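PDB 3MFN: DUF5618 domain-containing protein from Dyadobacter fermentans, which is of unknown function but folds into a largely helical bundle and associates as a two-chain assembly. Local coordinates for residues A[110-115]-A[139-144]. Sequence-based numbering, arbitrary orientation.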
loop_
_atom_site.group_PDB
_atom_site.type_symbol
_atom_site.label_atom_id
_atom_site.label_comp_id
_atom_site.label_asym_id
_atom_site.label_seq_id
_atom_site.Cartn_x
_atom_site.Cartn_y
_atom_site.Cartn_z
ATOM N N LEU A 110 15.865 1.248 -5.585
ATOM C CA LEU A 110 15.536 0.113 -4.735
ATOM C C LEU A 110 14.254 0.367 -3.962
ATOM O O LEU A 110 13.297 -0.424 -4.076
ATOM C CB LEU A 110 16.663 -0.242 -3.768
ATOM C CG LEU A 110 16.405 -1.347 -2.717
ATOM C CD1 LEU A 110 16.035 -2.646 -3.384
ATOM C CD2 LEU A 110 17.697 -1.561 -1.721
ATOM N N ASN A 111 14.201 1.467 -3.220
ATOM C CA ASN A 111 13.038 1.759 -2.395
ATOM C C ASN A 111 11.808 1.903 -3.270
ATOM O O ASN A 111 10.749 1.425 -2.909
ATOM C CB ASN A 111 13.219 3.037 -1.563
ATOM C CG ASN A 111 14.220 2.872 -0.430
ATOM O OD1 ASN A 111 14.481 1.783 0.014
ATOM N ND2 ASN A 111 14.785 3.967 0.013
ATOM N N THR A 112 11.963 2.564 -4.423
ATOM C CA THR A 112 10.880 2.723 -5.362
ATOM C C THR A 112 10.333 1.352 -5.804
ATOM O O THR A 112 9.101 1.154 -5.863
ATOM C CB THR A 112 11.316 3.590 -6.606
ATOM O OG1 THR A 112 11.733 4.878 -6.164
ATOM C CG2 THR A 112 10.205 3.752 -7.670
ATOM N N PHE A 113 11.229 0.425 -6.149
ATOM C CA PHE A 113 10.795 -0.883 -6.567
ATOM C C PHE A 113 10.094 -1.624 -5.423
ATOM O O PHE A 113 9.103 -2.361 -5.665
ATOM C CB PHE A 113 12.011 -1.746 -7.078
ATOM C CG PHE A 113 11.648 -3.152 -7.362
ATOM C CD1 PHE A 113 10.895 -3.465 -8.494
ATOM C CD2 PHE A 113 11.935 -4.144 -6.477
ATOM C CE1 PHE A 113 10.526 -4.736 -8.735
ATOM C CE2 PHE A 113 11.549 -5.429 -6.724
ATOM C CZ PHE A 113 10.839 -5.728 -7.834
ATOM N N VAL A 114 10.581 -1.474 -4.195
ATOM C CA VAL A 114 9.974 -2.213 -3.063
ATOM C C VAL A 114 8.502 -1.760 -2.885
ATOM O O VAL A 114 7.578 -2.582 -2.607
ATOM C CB VAL A 114 10.807 -2.051 -1.745
ATOM C CG1 VAL A 114 10.069 -2.722 -0.505
ATOM C CG2 VAL A 114 12.195 -2.712 -1.913
ATOM N N SER A 115 8.292 -0.469 -3.064
ATOM C CA SER A 115 6.989 0.115 -2.988
ATOM C C SER A 115 6.108 -0.406 -4.120
ATOM O O SER A 115 4.968 -0.784 -3.868
ATOM C CB SER A 115 7.101 1.641 -3.002
ATOM O OG SER A 115 5.928 2.242 -2.538
ATOM N N PHE A 139 1.304 3.119 -9.553
ATOM C CA PHE A 139 1.572 3.261 -10.982
ATOM C C PHE A 139 2.600 4.317 -11.322
ATOM O O PHE A 139 3.391 4.082 -12.220
ATOM C CB PHE A 139 0.279 3.541 -11.747
ATOM C CG PHE A 139 -0.655 2.380 -11.820
ATOM C CD1 PHE A 139 -0.276 1.110 -11.452
ATOM C CD2 PHE A 139 -1.914 2.545 -12.303
ATOM C CE1 PHE A 139 -1.147 0.030 -11.610
ATOM C CE2 PHE A 139 -2.781 1.449 -12.462
ATOM C CZ PHE A 139 -2.376 0.211 -12.162
ATOM N N GLN A 140 2.649 5.446 -10.600
ATOM C CA GLN A 140 3.728 6.428 -10.790
ATOM C C GLN A 140 5.079 5.812 -10.457
ATOM O O GLN A 140 6.029 6.049 -11.147
ATOM C CB GLN A 140 3.537 7.713 -9.941
ATOM C CG GLN A 140 2.378 8.659 -10.419
ATOM C CD GLN A 140 1.740 9.493 -9.292
ATOM O OE1 GLN A 140 0.532 9.768 -9.315
ATOM N NE2 GLN A 140 2.539 9.903 -8.332
ATOM N N ARG A 141 5.150 5.014 -9.382
ATOM C CA ARG A 141 6.422 4.367 -8.963
ATOM C C ARG A 141 6.899 3.393 -10.052
ATOM O O ARG A 141 8.082 3.368 -10.398
ATOM C CB ARG A 141 6.278 3.622 -7.652
ATOM C CG ARG A 141 5.800 4.468 -6.499
ATOM C CD ARG A 141 6.818 5.428 -6.003
ATOM N NE ARG A 141 6.233 6.170 -4.892
ATOM C CZ ARG A 141 5.660 7.366 -5.007
ATOM N NH1 ARG A 141 5.540 7.959 -6.194
ATOM N NH2 ARG A 141 5.165 7.958 -3.941
ATOM N N ALA A 142 5.957 2.662 -10.624
ATOM C CA ALA A 142 6.179 1.722 -11.730
ATOM C C ALA A 142 6.726 2.450 -12.960
ATOM O O ALA A 142 7.684 1.993 -13.527
ATOM C CB ALA A 142 4.910 1.031 -12.087
ATOM N N GLU A 143 6.150 3.586 -13.370
ATOM C CA GLU A 143 6.692 4.328 -14.496
ATOM C C GLU A 143 8.088 4.872 -14.186
ATOM O O GLU A 143 8.925 4.981 -15.057
ATOM C CB GLU A 143 5.751 5.471 -14.910
ATOM C CG GLU A 143 6.214 6.241 -16.132
ATOM C CD GLU A 143 5.872 5.537 -17.469
ATOM O OE1 GLU A 143 5.172 4.493 -17.471
ATOM O OE2 GLU A 143 6.255 6.080 -18.533
ATOM N N ILE A 144 8.346 5.196 -12.916
ATOM C CA ILE A 144 9.671 5.618 -12.503
ATOM C C ILE A 144 10.699 4.547 -12.764
ATOM O O ILE A 144 11.798 4.819 -13.268
ATOM C CB ILE A 144 9.739 6.072 -11.019
ATOM C CG1 ILE A 144 9.130 7.468 -10.844
ATOM C CG2 ILE A 144 11.193 6.151 -10.553
ATOM C CD1 ILE A 144 8.934 7.876 -9.319
#
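The methyl CG2 of Thr112 presses on the backbone of Arg141 and carries nearly the whole contact, its closest approach being 3.5 Å to the carbonyl oxygen Arg141 O. It sits between two side chains one turn apart on helix 132-153: Thr112 CG2 lies 3.9 Å from Arg141 CB and equally 3.9 Å from the branch methyl Ile144 CG2. The Thr112 and Ile144 side chains cross at about a right angle and meet methyl to methyl. A chi1 of -60° explains how threonine divides its two branches, with CG2 trans to the amide nitrogen and directed at the partner helix, while OG1 turns back to hydrogen-bond Lys108 O on its own helix. The hydroxyl is thereby satisfied, and the threonine side chain meets helix 132-153 through its methyl. The short Thr112 side chain, lying against the partner backbone, goes with a close approach of the helices, Thr112 CA to Arg141 CA being 6.0 Å.

Besides its carbonyl oxygen, Arg141 contributes the aliphatic part of its chain, CB and CD. Bent at chi2 (-72°), it brings CD to 4.1 Å from Thr112 CG2 and then leads the guanidinium away to the second subunit, where NE forms a salt bridge with Asp131 and NH2 with Glu133, both of that subunit. Ser115 OG hydrogen-bonds the same Asp131, and Phe59 of the second subunit packs on Thr112, so the subunit interface borders this contact directly. Phe113 and Ala142 point away from it and pack on helix 63-85. The arrangement is a close packing of a threonine methyl against the backbone and aliphatic side chains of the neighbouring helix, joining the consecutive antiparallel helices 107-126 and 132-153 as a helical hairpin within the DUF5618 bundle.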